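Extracellular solute-binding protein (Conexibacter woesei, PDB 4P98) probably captures a solute outside the cell for an ABC transporter of the BMP lipoprotein type. Local coordinates at residues 92-97 against 115-120; 158-163 against 206-211; 226-231 against 238-243. All blocks are in the same frame, centred on the assembly; numbering follows the deposited sequence.

All three contacts are buried, but they lie in different parts of a two-sheet protein. Contact 1 belongs to the six-stranded parallel sheet and lies far out, its centre about 25 Å from the chain centre. Contacts 2 and 3 belong to the five-stranded parallel sheet, on the opposite side of the chain centre. Their centres are about 13 Å apart, and they meet where Ala207 N lies 2.9 Å from Ile226 O, a probable hydrogen bond. Contact 1 joins a helix end to a strand entry by an asparagine amide. Contact 2 packs a helix on strand 205-207 and the residue after it, through a histidine-threonine pair. Contact 3 joins neighbouring segments mainly by backbone and asparagine bonds.

Contact 1: 92-97 against 115-120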
ATOM      1  N   ARG A  92      -0.830  12.387  20.665  1.00 16.25           N
ATOM      2  CA  ARG A  92      -1.303  12.844  21.973  1.00 16.77           C
ATOM      3  C   ARG A  92      -0.714  12.027  23.123  1.00 16.02           C
ATOM      4  O   ARG A  92      -0.230  12.590  24.113  1.00 16.50           O
ATOM      5  CB  ARG A  92      -2.834  12.796  22.033  1.00 17.96           C
ATOM      6  CG  ARG A  92      -3.542  13.696  21.027  1.00 19.23           C
ATOM      7  CD  ARG A  92      -5.033  13.686  21.301  1.00 20.52           C
ATOM      8  NE  ARG A  92      -5.261  14.347  22.573  1.00 20.30           N
ATOM      9  CZ  ARG A  92      -5.391  15.658  22.725  1.00 20.25           C
ATOM     10  NH1 ARG A  92      -5.375  16.468  21.670  1.00 20.81           N
ATOM     11  NH2 ARG A  92      -5.557  16.161  23.938  1.00 21.20           N
ATOM     12  N   VAL A  93      -0.739  10.705  22.981  1.00 14.44           N
ATOM     13  CA  VAL A  93      -0.253   9.819  24.031  1.00 15.26           C
ATOM     14  C   VAL A  93       1.266   9.915  24.146  1.00 15.23           C
ATOM     15  O   VAL A  93       1.800   9.856  25.248  1.00 16.32           O
ATOM     16  CB  VAL A  93      -0.735   8.368  23.827  1.00 16.31           C
ATOM     17  CG1 VAL A  93      -0.189   7.443  24.905  1.00 17.91           C
ATOM     18  CG2 VAL A  93      -2.257   8.330  23.855  1.00 17.93           C
ATOM     19  N   ALA A  94       1.956  10.100  23.022  1.00 14.24           N
ATOM     20  CA  ALA A  94       3.407  10.282  23.041  1.00 15.27           C
ATOM     21  C   ALA A  94       3.862  11.339  24.056  1.00 15.81           C
ATOM     22  O   ALA A  94       4.871  11.141  24.730  1.00 17.27           O
ATOM     23  CB  ALA A  94       3.934  10.627  21.646  1.00 16.58           C
ATOM     24  N   THR A  95       3.107  12.432  24.181  1.00 15.61           N
ATOM     25  CA  THR A  95       3.446  13.499  25.124  1.00 17.19           C
ATOM     26  C   THR A  95       3.390  13.029  26.580  1.00 17.28           C
ATOM     27  O   THR A  95       4.037  13.625  27.426  1.00 17.00           O
ATOM     28  CB  THR A  95       2.526  14.729  24.976  1.00 18.17           C
ATOM     29  OG1 THR A  95       1.199  14.397  25.421  1.00 20.29           O
ATOM     30  CG2 THR A  95       2.485  15.219  23.520  1.00 18.86           C
ATOM     31  N   GLU A  96       2.622  11.973  26.861  1.00 17.66           N
ATOM     32  CA  GLU A  96       2.485  11.421  28.215  1.00 19.20           C
ATOM     33  C   GLU A  96       3.625  10.484  28.626  1.00 20.06           C
ATOM     34  O   GLU A  96       3.830  10.244  29.818  1.00 20.94           O
ATOM     35  CB  GLU A  96       1.165  10.645  28.351  1.00 19.55           C
ATOM     36  CG  GLU A  96      -0.098  11.424  28.020  1.00 19.53           C
ATOM     37  CD  GLU A  96      -1.344  10.537  27.965  1.00 22.78           C
ATOM     38  OE1 GLU A  96      -1.327   9.405  28.495  1.00 22.02           O
ATOM     39  OE2 GLU A  96      -2.356  10.960  27.371  1.00 25.94           O
ATOM     40  N   PHE A  97       4.342   9.940  27.647  1.00 19.10           N
ATOM     41  CA  PHE A  97       5.341   8.903  27.896  1.00 19.27           C
ATOM     42  C   PHE A  97       6.622   9.245  27.132  1.00 20.88           C
ATOM     43  O   PHE A  97       6.915   8.629  26.105  1.00 18.14           O
ATOM     44  CB  PHE A  97       4.824   7.540  27.440  1.00 18.08           C
ATOM     45  CG  PHE A  97       3.626   7.046  28.203  1.00 19.75           C
ATOM     46  CD1 PHE A  97       3.779   6.299  29.365  1.00 21.59           C
ATOM     47  CD2 PHE A  97       2.340   7.299  27.740  1.00 21.17           C
ATOM     48  CE1 PHE A  97       2.667   5.841  30.065  1.00 22.27           C
ATOM     49  CE2 PHE A  97       1.227   6.845  28.433  1.00 21.96           C
ATOM     50  CZ  PHE A  97       1.390   6.102  29.596  1.00 21.05           C
ATOM     51  N   PRO A 115       6.500  15.045  18.113  1.00 19.43           N
ATOM     52  CA  PRO A 115       7.225  15.176  19.370  1.00 20.80           C
ATOM     53  C   PRO A 115       8.591  14.471  19.297  1.00 20.73           C
ATOM     54  O   PRO A 115       8.819  13.666  18.384  1.00 20.65           O
ATOM     55  CB  PRO A 115       6.301  14.486  20.393  1.00 20.92           C
ATOM     56  CG  PRO A 115       4.940  14.459  19.767  1.00 20.82           C
ATOM     57  CD  PRO A 115       5.203  14.361  18.284  1.00 20.43           C
ATOM     58  N   PRO A 116       9.495  14.756  20.245  1.00 22.34           N
ATOM     59  CA  PRO A 116      10.852  14.189  20.207  1.00 20.64           C
ATOM     60  C   PRO A 116      10.913  12.672  20.233  1.00 16.76           C
ATOM     61  O   PRO A 116      11.944  12.103  19.892  1.00 17.08           O
ATOM     62  CB  PRO A 116      11.511  14.741  21.480  1.00 23.65           C
ATOM     63  CG  PRO A 116      10.691  15.925  21.870  1.00 24.17           C
ATOM     64  CD  PRO A 116       9.291  15.601  21.438  1.00 23.80           C
ATOM     65  N   ASN A 117       9.833  12.021  20.662  1.00 14.92           N
ATOM     66  CA  ASN A 117       9.800  10.572  20.759  1.00 15.42           C
ATOM     67  C   ASN A 117       8.914   9.888  19.724  1.00 13.46           C
ATOM     68  O   ASN A 117       8.535   8.728  19.911  1.00 13.21           O
ATOM     69  CB  ASN A 117       9.399  10.124  22.179  1.00 15.25           C
ATOM     70  CG  ASN A 117       8.013  10.601  22.596  1.00 14.81           C
ATOM     71  OD1 ASN A 117       7.498  11.601  22.084  1.00 14.41           O
ATOM     72  ND2 ASN A 117       7.420   9.909  23.570  1.00 14.45           N
ATOM     73  N   VAL A 118       8.616  10.578  18.623  1.00 12.67           N
ATOM     74  CA  VAL A 118       7.802   9.996  17.571  1.00 13.32           C
ATOM     75  C   VAL A 118       8.534  10.058  16.231  1.00 12.68           C
ATOM     76  O   VAL A 118       9.075  11.096  15.875  1.00 13.87           O
ATOM     77  CB  VAL A 118       6.440  10.726  17.432  1.00 13.72           C
ATOM     78  CG1 VAL A 118       5.546   9.986  16.455  1.00 13.86           C
ATOM     79  CG2 VAL A 118       5.759  10.880  18.795  1.00 13.67           C
ATOM     80  N   ASP A 119       8.564   8.934  15.521  1.00 11.69           N
ATOM     81  CA  ASP A 119       8.972   8.884  14.114  1.00 11.53           C
ATOM     82  C   ASP A 119       7.708   8.852  13.245  1.00 11.85           C
ATOM     83  O   ASP A 119       6.695   8.229  13.602  1.00 12.32           O
ATOM     84  CB  ASP A 119       9.803   7.617  13.827  1.00 12.11           C
ATOM     85  CG  ASP A 119      11.238   7.670  14.358  1.00 11.98           C
ATOM     86  OD1 ASP A 119      11.685   8.703  14.918  1.00 11.25           O
ATOM     87  OD2 ASP A 119      11.941   6.637  14.179  1.00 11.85           O
ATOM     88  N   GLY A 120       7.764   9.516  12.094  1.00 12.14           N
ATOM     89  CA  GLY A 120       6.649   9.554  11.164  1.00 12.04           C
ATOM     90  C   GLY A 120       6.988   9.030   9.782  1.00 12.82           C
ATOM     91  O   GLY A 120       8.166   8.967   9.395  1.00 12.47           O
TER
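Ala94 and Asn117 mark the closest backbone approach, with their CA atoms 6.8 Å apart. Here the C-terminal end of helix 84-94 meets the turn that leads into strand 118-123 of the six-stranded parallel sheet. Each side has a type I turn, Ala94 to Phe97 and Pro115 to Val118. The main polar link is the side-chain amide of Asn117. With chi1 at 61°, CG of Asn117 lies between its backbone N and carbonyl carbon, 3.8 Å from Ala94 O. Its ND2 donates to Ala94 O over 3.1 Å. The bond is nearly straight, at 168° at the hydrogen, and the acceptor lies close to the amide plane. Ala94 O also accepts from Phe97 N. The two donors reach this oxygen from opposite faces of the carbonyl plane. ND2 also bonds to Val100 O. The other end of the amide faces carbon: Asn117 OD1 lies 3.7 Å from Ala94 CB. That methyl group is the centre of the apolar part. Val118 CG2 presses on Ala94 CB at 3.4 Å, tighter than usual van der Waals contact. Pro115 CG approaches Ala94 CB more loosely, at 4.4 Å. Phe102 of strand 101-105 touches the side chains of Ala94, Asn117 and Val118, and so packs beside both segments. Leu91, one helical turn before Ala94, touches Pro115 and Val118. The chemistry implies a fixed amide. ND2 has two carbonyl acceptors, Ala94 O and Val100 O, so a flipped amide would turn its oxygen toward them. The helix end is tied to the strand entry by one buried polar group set against a small apolar patch.

Contact 2: 158-163 against 206-211; sequences ATHKGI and VATDDG
Thr159 makes the first contact of helix 154-170 with Thr208, the residue just after strand 205-207. Its methyl CG2 lies 3.8 Å from Thr208 CG2, and the two side chains slide past each other in opposite directions. Its OG1 is used within the helix, bonded to Phe155 O. His160 comes next and carries the polar link. With CG beside the backbone N (chi1 -78°), its side chain starts across the contact. NE2 and Thr208 OG1 share a hydrogen bond of 2.8 Å, and either could be the donor. The hydroxyl sits at the ring edge, near its plane. ND1 bonds to Glu178 OE1, and the ring also meets that of Tyr180. Ile163 closes the apolar side. Its CD1 presses on Thr208 CG2 at 3.4 Å, a tight pair, and meets Val206 CG1 tip to tip at 4.0 Å. The Thr208 hydroxyl serves His160, with a weak bond to Val148 O, while its methyl packs among Thr159, His160 and Ile163. The helix thus packs on the five-stranded parallel sheet, where Ala147 of strand 144-149 also touches His160. The chemistry implies a ring held at both nitrogens, and the Glu178 carboxylate would probably favour a proton on ND1.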
ATOM      1  N   ALA A 158      -6.256  10.487  -7.728  1.00 15.78           N
ATOM      2  CA  ALA A 158      -4.792  10.560  -7.857  1.00 16.97           C
ATOM      3  C   ALA A 158      -4.180   9.186  -8.203  1.00 17.55           C
ATOM      4  O   ALA A 158      -3.295   9.086  -9.082  1.00 16.86           O
ATOM      5  CB  ALA A 158      -4.173  11.127  -6.591  1.00 16.48           C
ATOM      6  N   THR A 159      -4.666   8.138  -7.540  1.00 15.02           N
ATOM      7  CA  THR A 159      -4.211   6.785  -7.820  1.00 15.21           C
ATOM      8  C   THR A 159      -4.452   6.446  -9.291  1.00 15.96           C
ATOM      9  O   THR A 159      -3.567   5.906  -9.969  1.00 15.85           O
ATOM     10  CB  THR A 159      -4.918   5.743  -6.925  1.00 15.21           C
ATOM     11  OG1 THR A 159      -4.699   6.055  -5.529  1.00 16.94           O
ATOM     12  CG2 THR A 159      -4.384   4.350  -7.201  1.00 16.67           C
ATOM     13  N   HIS A 160      -5.652   6.760  -9.772  1.00 15.23           N
ATOM     14  CA  HIS A 160      -6.032   6.490 -11.161  1.00 16.15           C
ATOM     15  C   HIS A 160      -5.281   7.329 -12.183  1.00 17.68           C
ATOM     16  O   HIS A 160      -4.977   6.841 -13.283  1.00 16.69           O
ATOM     17  CB  HIS A 160      -7.531   6.653 -11.342  1.00 16.36           C
ATOM     18  CG  HIS A 160      -8.302   5.478 -10.841  1.00 16.17           C
ATOM     19  ND1 HIS A 160      -9.043   4.667 -11.671  1.00 19.34           N
ATOM     20  CD2 HIS A 160      -8.406   4.944  -9.605  1.00 16.91           C
ATOM     21  CE1 HIS A 160      -9.591   3.697 -10.961  1.00 18.94           C
ATOM     22  NE2 HIS A 160      -9.216   3.838  -9.706  1.00 17.52           N
ATOM     23  N   LYS A 161      -5.001   8.583 -11.842  1.00 17.87           N
ATOM     24  CA  LYS A 161      -4.149   9.426 -12.687  1.00 19.90           C
ATOM     25  C   LYS A 161      -2.756   8.791 -12.803  1.00 18.00           C
ATOM     26  O   LYS A 161      -2.153   8.793 -13.882  1.00 20.53           O
ATOM     27  CB  LYS A 161      -4.090  10.857 -12.133  1.00 21.27           C
ATOM     28  CG  LYS A 161      -3.593  11.897 -13.118  1.00 26.49           C
ATOM     29  CD  LYS A 161      -3.838  13.312 -12.617  1.00 29.41           C
ATOM     30  CE  LYS A 161      -3.384  14.348 -13.631  1.00 31.31           C
ATOM     31  NZ  LYS A 161      -3.467  15.722 -13.062  1.00 33.87           N
ATOM     32  N   GLY A 162      -2.266   8.225 -11.701  1.00 16.96           N
ATOM     33  CA  GLY A 162      -1.018   7.464 -11.682  1.00 18.29           C
ATOM     34  C   GLY A 162      -1.011   6.259 -12.603  1.00 19.10           C
ATOM     35  O   GLY A 162      -0.059   6.058 -13.368  1.00 16.75           O
ATOM     36  N   ILE A 163      -2.077   5.462 -12.554  1.00 17.80           N
ATOM     37  CA  ILE A 163      -2.187   4.282 -13.412  1.00 19.11           C
ATOM     38  C   ILE A 163      -2.061   4.670 -14.870  1.00 18.23           C
ATOM     39  O   ILE A 163      -1.308   4.043 -15.629  1.00 22.37           O
ATOM     40  CB  ILE A 163      -3.536   3.539 -13.231  1.00 19.13           C
ATOM     41  CG1 ILE A 163      -3.616   2.930 -11.835  1.00 19.03           C
ATOM     42  CG2 ILE A 163      -3.683   2.435 -14.291  1.00 18.71           C
ATOM     43  CD1 ILE A 163      -4.956   2.292 -11.531  1.00 22.30           C
ATOM     44  N   VAL A 206      -7.357  -3.881 -13.603  1.00 14.85           N
ATOM     45  CA  VAL A 206      -6.592  -3.327 -12.493  1.00 14.71           C
ATOM     46  C   VAL A 206      -7.534  -2.851 -11.390  1.00 12.73           C
ATOM     47  O   VAL A 206      -8.421  -2.066 -11.648  1.00 13.04           O
ATOM     48  CB  VAL A 206      -5.741  -2.130 -12.956  1.00 16.09           C
ATOM     49  CG1 VAL A 206      -4.821  -1.667 -11.835  1.00 16.98           C
ATOM     50  CG2 VAL A 206      -4.936  -2.502 -14.191  1.00 18.06           C
ATOM     51  N   ALA A 207      -7.309  -3.335 -10.174  1.00 13.32           N
ATOM     52  CA  ALA A 207      -8.074  -2.940  -8.989  1.00 14.17           C
ATOM     53  C   ALA A 207      -7.336  -1.879  -8.185  1.00 15.63           C
ATOM     54  O   ALA A 207      -6.158  -2.058  -7.848  1.00 14.68           O
ATOM     55  CB  ALA A 207      -8.306  -4.149  -8.100  1.00 14.07           C
ATOM     56  N   THR A 208      -8.032  -0.801  -7.836  1.00 14.30           N
ATOM     57  CA  THR A 208      -7.484   0.166  -6.874  1.00 14.79           C
ATOM     58  C   THR A 208      -8.181   0.135  -5.523  1.00 16.16           C
ATOM     59  O   THR A 208      -7.694   0.732  -4.560  1.00 14.29           O
ATOM     60  CB  THR A 208      -7.527   1.591  -7.412  1.00 15.71           C
ATOM     61  OG1 THR A 208      -8.876   1.977  -7.661  1.00 16.26           O
ATOM     62  CG2 THR A 208      -6.717   1.681  -8.686  1.00 16.60           C
ATOM     63  N   ASP A 209      -9.327  -0.532  -5.445  1.00 14.79           N
ATOM     64  CA  ASP A 209      -9.955  -0.765  -4.165  1.00 17.03           C
ATOM     65  C   ASP A 209      -9.656  -2.225  -3.763  1.00 17.98           C
ATOM     66  O   ASP A 209      -8.547  -2.697  -3.986  1.00 18.26           O
ATOM     67  CB  ASP A 209     -11.455  -0.435  -4.228  1.00 17.97           C
ATOM     68  CG  ASP A 209     -12.070  -0.277  -2.842  1.00 21.93           C
ATOM     69  OD1 ASP A 209     -11.696   0.662  -2.123  1.00 25.63           O
ATOM     70  OD2 ASP A 209     -12.906  -1.111  -2.455  1.00 23.15           O
ATOM     71  N   ASP A 210     -10.612  -2.956  -3.198  1.00 15.66           N
ATOM     72  CA  ASP A 210     -10.322  -4.283  -2.679  1.00 16.98           C
ATOM     73  C   ASP A 210      -9.859  -5.241  -3.782  1.00 16.03           C
ATOM     74  O   ASP A 210      -8.829  -5.905  -3.647  1.00 16.59           O
ATOM     75  CB  ASP A 210     -11.535  -4.858  -1.947  1.00 18.87           C
ATOM     76  CG  ASP A 210     -11.263  -6.236  -1.384  1.00 19.61           C
ATOM     77  OD1 ASP A 210     -11.418  -7.212  -2.127  1.00 17.72           O
ATOM     78  OD2 ASP A 210     -10.859  -6.353  -0.210  1.00 25.10           O
ATOM     79  N   GLY A 211     -10.624  -5.299  -4.861  1.00 13.12           N
ATOM     80  CA  GLY A 211     -10.295  -6.144  -5.997  1.00 14.65           C
ATOM     81  C   GLY A 211     -10.942  -7.532  -6.050  1.00 14.83           C
ATOM     82  O   GLY A 211     -10.940  -8.138  -7.103  1.00 14.45           O
TER

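Contact 3: 226-231 against 238-243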
ATOM      1  N   ILE A 226      -4.202  -7.018 -11.887  1.00 16.72           N
ATOM      2  CA  ILE A 226      -3.186  -6.352 -11.065  1.00 15.48           C
ATOM      3  C   ILE A 226      -3.906  -5.689  -9.889  1.00 14.43           C
ATOM      4  O   ILE A 226      -4.965  -5.094 -10.078  1.00 14.21           O
ATOM      5  CB  ILE A 226      -2.449  -5.274 -11.883  1.00 16.86           C
ATOM      6  CG1 ILE A 226      -1.586  -5.933 -12.954  1.00 17.31           C
ATOM      7  CG2 ILE A 226      -1.570  -4.396 -10.986  1.00 18.04           C
ATOM      8  CD1 ILE A 226      -1.035  -4.959 -13.978  1.00 18.85           C
ATOM      9  N   GLY A 227      -3.358  -5.807  -8.680  1.00 15.39           N
ATOM     10  CA  GLY A 227      -3.823  -4.999  -7.546  1.00 16.86           C
ATOM     11  C   GLY A 227      -4.839  -5.631  -6.622  1.00 17.41           C
ATOM     12  O   GLY A 227      -5.252  -5.006  -5.647  1.00 15.19           O
ATOM     13  N   VAL A 228      -5.222  -6.876  -6.904  1.00 17.55           N
ATOM     14  CA  VAL A 228      -6.245  -7.553  -6.118  1.00 16.49           C
ATOM     15  C   VAL A 228      -5.713  -7.955  -4.750  1.00 16.39           C
ATOM     16  O   VAL A 228      -4.578  -8.390  -4.620  1.00 20.38           O
ATOM     17  CB  VAL A 228      -6.827  -8.777  -6.865  1.00 15.95           C
ATOM     18  CG1 VAL A 228      -7.837  -9.507  -5.996  1.00 17.25           C
ATOM     19  CG2 VAL A 228      -7.450  -8.331  -8.172  1.00 16.01           C
ATOM     20  N   SER A 229      -6.554  -7.781  -3.739  1.00 16.55           N
ATOM     21  CA  SER A 229      -6.255  -8.151  -2.362  1.00 17.02           C
ATOM     22  C   SER A 229      -5.631  -9.530  -2.256  1.00 19.37           C
ATOM     23  O   SER A 229      -6.095 -10.480  -2.909  1.00 20.76           O
ATOM     24  CB  SER A 229      -7.546  -8.137  -1.527  1.00 17.43           C
ATOM     25  OG  SER A 229      -7.367  -8.751  -0.245  1.00 17.59           O
ATOM     26  N   ALA A 230      -4.615  -9.631  -1.395  1.00 17.66           N
ATOM     27  CA  ALA A 230      -3.979 -10.902  -1.057  1.00 20.40           C
ATOM     28  C   ALA A 230      -4.931 -11.866  -0.329  1.00 21.90           C
ATOM     29  O   ALA A 230      -4.640 -13.051  -0.252  1.00 22.85           O
ATOM     30  CB  ALA A 230      -2.722 -10.676  -0.211  1.00 21.99           C
ATOM     31  N   ALA A 231      -6.054 -11.368   0.192  1.00 21.82           N
ATOM     32  CA  ALA A 231      -7.015 -12.218   0.918  1.00 22.56           C
ATOM     33  C   ALA A 231      -8.004 -12.945  -0.002  1.00 23.35           C
ATOM     34  O   ALA A 231      -8.876 -13.662   0.472  1.00 25.04           O
ATOM     35  CB  ALA A 231      -7.770 -11.395   1.943  1.00 22.83           C
ATOM     36  N   ALA A 238      -4.662 -16.836  -8.408  1.00 27.84           N
ATOM     37  CA  ALA A 238      -3.991 -17.440  -9.547  1.00 26.28           C
ATOM     38  C   ALA A 238      -3.965 -16.551 -10.791  1.00 23.01           C
ATOM     39  O   ALA A 238      -3.128 -16.745 -11.648  1.00 24.40           O
ATOM     40  CB  ALA A 238      -4.611 -18.799  -9.875  1.00 28.83           C
ATOM     41  N   VAL A 239      -4.859 -15.569 -10.902  1.00 21.41           N
ATOM     42  CA  VAL A 239      -4.836 -14.681 -12.064  1.00 19.98           C
ATOM     43  C   VAL A 239      -4.254 -13.289 -11.755  1.00 16.29           C
ATOM     44  O   VAL A 239      -4.161 -12.459 -12.632  1.00 17.03           O
ATOM     45  CB  VAL A 239      -6.225 -14.565 -12.726  1.00 20.67           C
ATOM     46  CG1 VAL A 239      -6.713 -15.957 -13.113  1.00 22.06           C
ATOM     47  CG2 VAL A 239      -7.236 -13.866 -11.816  1.00 21.37           C
ATOM     48  N   ASN A 240      -3.873 -13.048 -10.508  1.00 17.02           N
ATOM     49  CA  ASN A 240      -3.269 -11.763 -10.133  1.00 17.12           C
ATOM     50  C   ASN A 240      -1.753 -11.803 -10.341  1.00 15.70           C
ATOM     51  O   ASN A 240      -1.036 -12.483  -9.613  1.00 18.57           O
ATOM     52  CB  ASN A 240      -3.603 -11.405  -8.692  1.00 16.12           C
ATOM     53  CG  ASN A 240      -3.350  -9.935  -8.385  1.00 16.73           C
ATOM     54  OD1 ASN A 240      -4.015  -9.041  -8.925  1.00 14.72           O
ATOM     55  ND2 ASN A 240      -2.399  -9.685  -7.494  1.00 16.11           N
ATOM     56  N   ILE A 241      -1.295 -11.068 -11.342  1.00 16.46           N
ATOM     57  CA  ILE A 241       0.119 -11.018 -11.714  1.00 18.46           C
ATOM     58  C   ILE A 241       0.916 -10.493 -10.537  1.00 19.28           C
ATOM     59  O   ILE A 241       1.837 -11.151 -10.033  1.00 20.37           O
ATOM     60  CB  ILE A 241       0.329 -10.120 -12.941  1.00 18.20           C
ATOM     61  CG1 ILE A 241      -0.356 -10.721 -14.157  1.00 17.50           C
ATOM     62  CG2 ILE A 241       1.818  -9.968 -13.252  1.00 19.30           C
ATOM     63  CD1 ILE A 241      -0.578  -9.727 -15.280  1.00 17.25           C
ATOM     64  N   THR A 242       0.497  -9.333 -10.048  1.00 17.37           N
ATOM     65  CA  THR A 242       1.176  -8.706  -8.946  1.00 17.10           C
ATOM     66  C   THR A 242       0.322  -7.572  -8.394  1.00 16.32           C
ATOM     67  O   THR A 242      -0.674  -7.192  -8.991  1.00 15.54           O
ATOM     68  CB  THR A 242       2.549  -8.154  -9.410  1.00 17.22           C
ATOM     69  OG1 THR A 242       3.315  -7.719  -8.271  1.00 20.38           O
ATOM     70  CG2 THR A 242       2.364  -7.023 -10.382  1.00 17.07           C
ATOM     71  N   THR A 243       0.760  -7.035  -7.265  1.00 16.34           N
ATOM     72  CA  THR A 243       0.120  -5.900  -6.614  1.00 15.87           C
ATOM     73  C   THR A 243       1.213  -4.969  -6.053  1.00 15.16           C
ATOM     74  O   THR A 243       2.160  -5.446  -5.459  1.00 15.21           O
ATOM     75  CB  THR A 243      -0.782  -6.414  -5.482  1.00 15.77           C
ATOM     76  OG1 THR A 243      -1.927  -7.080  -6.055  1.00 15.40           O
ATOM     77  CG2 THR A 243      -1.239  -5.260  -4.564  1.00 17.37           C
TER
HETATM   78  O   HOH W   1      -2.076  -8.542  -3.459  1.00 24.53           O
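Gly227 and Thr242 form the backbone link of this contact. Gly227 N donates to Thr242 O over 3.0 Å, in the carbonyl plane and on a lone pair. The same oxygen meets Ile226 CA in a CA-H...O contact of 3.4 Å. Gly227 has a positive phi of 96°, where a side chain would jam against the carbonyl oxygen of Ile226. Thr243 OG1 packs close to its CA, at 3.2 Å.

The side-chain bonds centre on Asn240. CG of Asn240 is anti to its backbone N (chi1 -164°), and the bonds of OD1 and ND2 set the amide beyond it. OD1 accepts from Val228 N over 3.2 Å, with the donor standing above the carbonyl plane. OD1 also bonds to Thr225 OG1. At the other end of the amide, ND2 donates to Thr243 OG1 over 3.0 Å, with the hydroxyl near the amide plane. Both ends of the amide are therefore engaged, which fixes its orientation. An alanine here would probably leave Val228 N and Thr225 OG1 without this acceptor and set the hydroxyl of Thr243 freer to turn.

One water adds a bridge. It donates to Val228 O over 2.8 Å and also bonds to Thr243 OG1.

The remaining packing sets carbon against oxygen: Val228 CB lies 3.5 Å from Asn240 OD1, and Ile226 CG2 lies against Thr242 O.

In the fold, strand 240-242, only weakly bonded, forms one edge of the five-stranded parallel sheet, beside strand 225-226. Ile226 also bonds through its backbone to Leu205 and Ala207 on its other side. Helix 125-137 touches Ile226 and Thr242, with Val135 meeting both. Helix 212-221 touches Val228 through Leu214 and Val239 through Val219.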